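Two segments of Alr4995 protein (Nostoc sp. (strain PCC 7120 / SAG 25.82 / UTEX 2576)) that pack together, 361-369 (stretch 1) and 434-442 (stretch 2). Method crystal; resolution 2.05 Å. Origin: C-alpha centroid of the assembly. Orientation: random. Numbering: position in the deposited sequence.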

# COMPACT_ATOMS: atom_id res chain seq x y z
N ASP B 361 -5.93 20.34 -47.86
CA ASP B 361 -5.44 21.21 -46.80
C ASP B 361 -4.05 20.79 -46.32
O ASP B 361 -3.46 21.43 -45.44
N GLU B 362 -3.53 19.71 -46.91
CA GLU B 362 -2.17 19.25 -46.66
C GLU B 362 -1.17 20.35 -47.00
O GLU B 362 -1.27 21.00 -48.04
N ARG B 363 -0.20 20.54 -46.12
CA ARG B 363 0.87 21.49 -46.36
C ARG B 363 2.20 20.92 -45.88
O ARG B 363 2.22 19.93 -45.14
N ASP B 364 3.30 21.52 -46.31
CA ASP B 364 4.64 21.11 -45.89
C ASP B 364 4.87 21.49 -44.44
O ASP B 364 4.39 22.53 -43.99
N ALA B 365 5.60 20.65 -43.70
CA ALA B 365 6.01 21.01 -42.35
C ALA B 365 6.88 22.26 -42.40
O ALA B 365 7.69 22.41 -43.31
N LYS B 366 6.72 23.16 -41.44
CA LYS B 366 7.58 24.33 -41.38
C LYS B 366 8.92 23.98 -40.75
O LYS B 366 8.97 23.24 -39.78
N LEU B 367 10.00 24.52 -41.32
CA LEU B 367 11.33 24.22 -40.83
C LEU B 367 12.03 25.48 -40.34
O LEU B 367 11.91 26.54 -40.97
N GLU B 368 12.74 25.37 -39.22
CA GLU B 368 13.59 26.46 -38.74
C GLU B 368 14.98 25.91 -38.41
O GLU B 368 15.11 24.77 -37.97
N PRO B 369 16.03 26.72 -38.63
CA PRO B 369 17.37 26.16 -38.40
C PRO B 369 17.77 26.16 -36.93
O PRO B 369 17.41 27.06 -36.20
N ILE B 434 11.74 20.69 -37.61
CA ILE B 434 10.31 20.92 -37.71
C ILE B 434 9.77 21.72 -36.53
O ILE B 434 10.03 21.39 -35.36
N VAL B 435 9.05 22.80 -36.85
CA VAL B 435 8.37 23.63 -35.86
C VAL B 435 6.90 23.65 -36.24
O VAL B 435 6.54 23.22 -37.34
N ASP B 436 6.06 24.15 -35.34
CA ASP B 436 4.61 24.18 -35.57
C ASP B 436 4.07 22.74 -35.70
O ASP B 436 4.70 21.79 -35.22
N VAL B 437 2.92 22.58 -36.34
CA VAL B 437 2.24 21.28 -36.34
C VAL B 437 1.70 20.91 -37.72
O VAL B 437 0.87 20.01 -37.84
N LEU B 438 2.15 21.60 -38.75
CA LEU B 438 1.77 21.25 -40.12
C LEU B 438 2.62 20.13 -40.70
O LEU B 438 3.77 19.95 -40.31
N GLY B 439 2.04 19.37 -41.62
CA GLY B 439 2.79 18.40 -42.39
C GLY B 439 3.36 17.28 -41.55
O GLY B 439 4.48 16.83 -41.78
N ILE B 440 2.59 16.84 -40.56
CA ILE B 440 3.00 15.72 -39.71
C ILE B 440 1.83 14.77 -39.55
O ILE B 440 0.71 15.19 -39.24
N ARG B 441 2.06 13.49 -39.76
CA ARG B 441 1.03 12.50 -39.49
C ARG B 441 1.65 11.27 -38.85
O ARG B 441 2.84 11.00 -39.00
N THR B 442 0.83 10.52 -38.12
CA THR B 442 1.27 9.27 -37.54
C THR B 442 0.91 8.13 -38.50
O THR B 442 0.05 8.29 -39.35

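Two segments of one chain meet in a short, water-laced antiparallel contact, with one direct hydrogen bond, a few apolar side chains and charged pairs bridged by water. The bond runs from V435 N to K366 O (3.0 Å, nearly straight), and I434 CA also approaches K366 O at 3.4 Å. Next to it, L367 and I434 form a non-hydrogen-bonded pair with side chains on the same face of the sheet; both are m,t rotamers, and L367 CD2 rests 3.7 Å from I434 CG1. A365 extends this apolar patch, its CB 4.1 Å from I434 CD1. K366 and V435 (chi1 m) lie on the other face, where V435 CG2 touches both K366 CB and E368 CG at 3.9 Å. Water 3 joins the two backbones: it accepts from K366 N (2.9 Å) and donates to V435 O (2.7 Å) and L438 O (2.8 Å). L438 (m,t) points toward stretch 1 and gives the largest covered area; its CD1 lies over one face of the R363 guanidinium, 3.5 Å from R363 NH1. G439 allows the close approach of G439 CA to R363 O (3.2 Å): a CB here would clash with A365 N and R363 O, and its positive phi also favours glycine. Water 2 accepts from G439 N (2.9 Å) and, weakly, from R363 N (3.3 Å). K366 NZ is 4.2 Å from D436 OD2, beyond a salt bridge, but water 4 links them, accepting from K366 NZ (2.9 Å) and donating to D436 OD2 (3.0 Å). R441 (chi1 p) points toward stretch 1, while E362 starts away and its end returns; E362 OE1 and R441 NH2 form a long salt bridge (3.8 Å), supplemented by water 1, which accepts from R441 NH2 and donates weakly to E362 OE1, both at 3.3 Å.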

# COMPACT_ATOMS: atom_id res chain seq x y z
CB ASP B 361 -6.42 21.23 -45.62
CG ASP B 361 -7.75 21.86 -45.99
OD1 ASP B 361 -7.81 22.50 -47.07
OD2 ASP B 361 -8.72 21.71 -45.21
CB GLU B 362 -1.86 18.00 -47.50
CG GLU B 362 -2.33 16.67 -46.93
CD GLU B 362 -1.66 15.48 -47.61
OE1 GLU B 362 -2.03 14.32 -47.31
OE2 GLU B 362 -0.74 15.69 -48.43
CB ARG B 363 0.56 22.82 -45.68
CG ARG B 363 -0.55 23.59 -46.39
CD ARG B 363 -1.05 24.72 -45.54
NE ARG B 363 0.00 25.71 -45.35
CZ ARG B 363 -0.01 26.63 -44.39
NH1 ARG B 363 -1.03 26.71 -43.54
NH2 ARG B 363 1.01 27.48 -44.29
CB ASP B 364 5.72 21.74 -46.77
CG ASP B 364 5.66 21.25 -48.22
OD1 ASP B 364 5.00 20.23 -48.49
OD2 ASP B 364 6.29 21.90 -49.08
CB ALA B 365 6.75 19.85 -41.69
CB LYS B 366 6.90 25.45 -40.58
CG LYS B 366 5.43 25.62 -40.98
CD LYS B 366 5.05 27.08 -41.21
CE LYS B 366 4.85 27.83 -39.90
NZ LYS B 366 3.92 29.00 -40.07
CB LEU B 367 12.16 23.58 -41.94
CG LEU B 367 11.62 22.32 -42.61
CD1 LEU B 367 12.52 21.95 -43.78
CD2 LEU B 367 11.56 21.17 -41.61
CB GLU B 368 12.97 27.13 -37.51
CG GLU B 368 11.75 27.99 -37.83
CD GLU B 368 12.07 29.12 -38.80
OE1 GLU B 368 13.21 29.64 -38.76
OE2 GLU B 368 11.19 29.49 -39.61
CB PRO B 369 18.27 27.10 -39.20
CG PRO B 369 17.55 28.43 -39.15
CD PRO B 369 16.08 28.06 -39.24
CB ILE B 434 9.57 19.58 -37.84
CG1 ILE B 434 10.01 18.90 -39.13
CG2 ILE B 434 8.05 19.78 -37.79
CD1 ILE B 434 9.31 17.66 -39.42
CB VAL B 435 8.90 25.07 -35.81
CG1 VAL B 435 10.38 25.09 -35.43
CG2 VAL B 435 8.68 25.77 -37.14
CB ASP B 436 4.26 25.02 -36.80
CG ASP B 436 2.88 25.67 -36.71
OD1 ASP B 436 1.86 24.94 -36.79
OD2 ASP B 436 2.81 26.91 -36.58
CB VAL B 437 1.06 21.25 -35.32
CG1 VAL B 437 1.58 21.38 -33.87
CG2 VAL B 437 0.04 22.35 -35.62
CB LEU B 438 1.87 22.48 -41.03
CG LEU B 438 0.94 23.64 -40.70
CD1 LEU B 438 1.27 24.83 -41.60
CD2 LEU B 438 -0.49 23.19 -40.88
CB ILE B 440 3.46 16.21 -38.32
CG1 ILE B 440 4.53 17.28 -38.45
CG2 ILE B 440 3.98 15.02 -37.47
CD1 ILE B 440 4.60 18.25 -37.30
CB ARG B 441 0.27 12.13 -40.76
CG ARG B 441 1.10 11.39 -41.80
CD ARG B 441 0.33 11.30 -43.10
NE ARG B 441 1.05 10.53 -44.12
CZ ARG B 441 0.71 10.51 -45.41
NH1 ARG B 441 1.42 9.78 -46.26
NH2 ARG B 441 -0.32 11.21 -45.84
CB THR B 442 0.60 9.01 -36.19
OG1 THR B 442 1.26 7.93 -35.53
CG2 THR B 442 -0.86 8.64 -36.39
O HOH W 1 -2.52 13.06 -44.27
O HOH W 2 -0.48 19.94 -42.85
O HOH W 3 4.98 22.29 -39.28
O HOH W 4 1.45 28.40 -38.76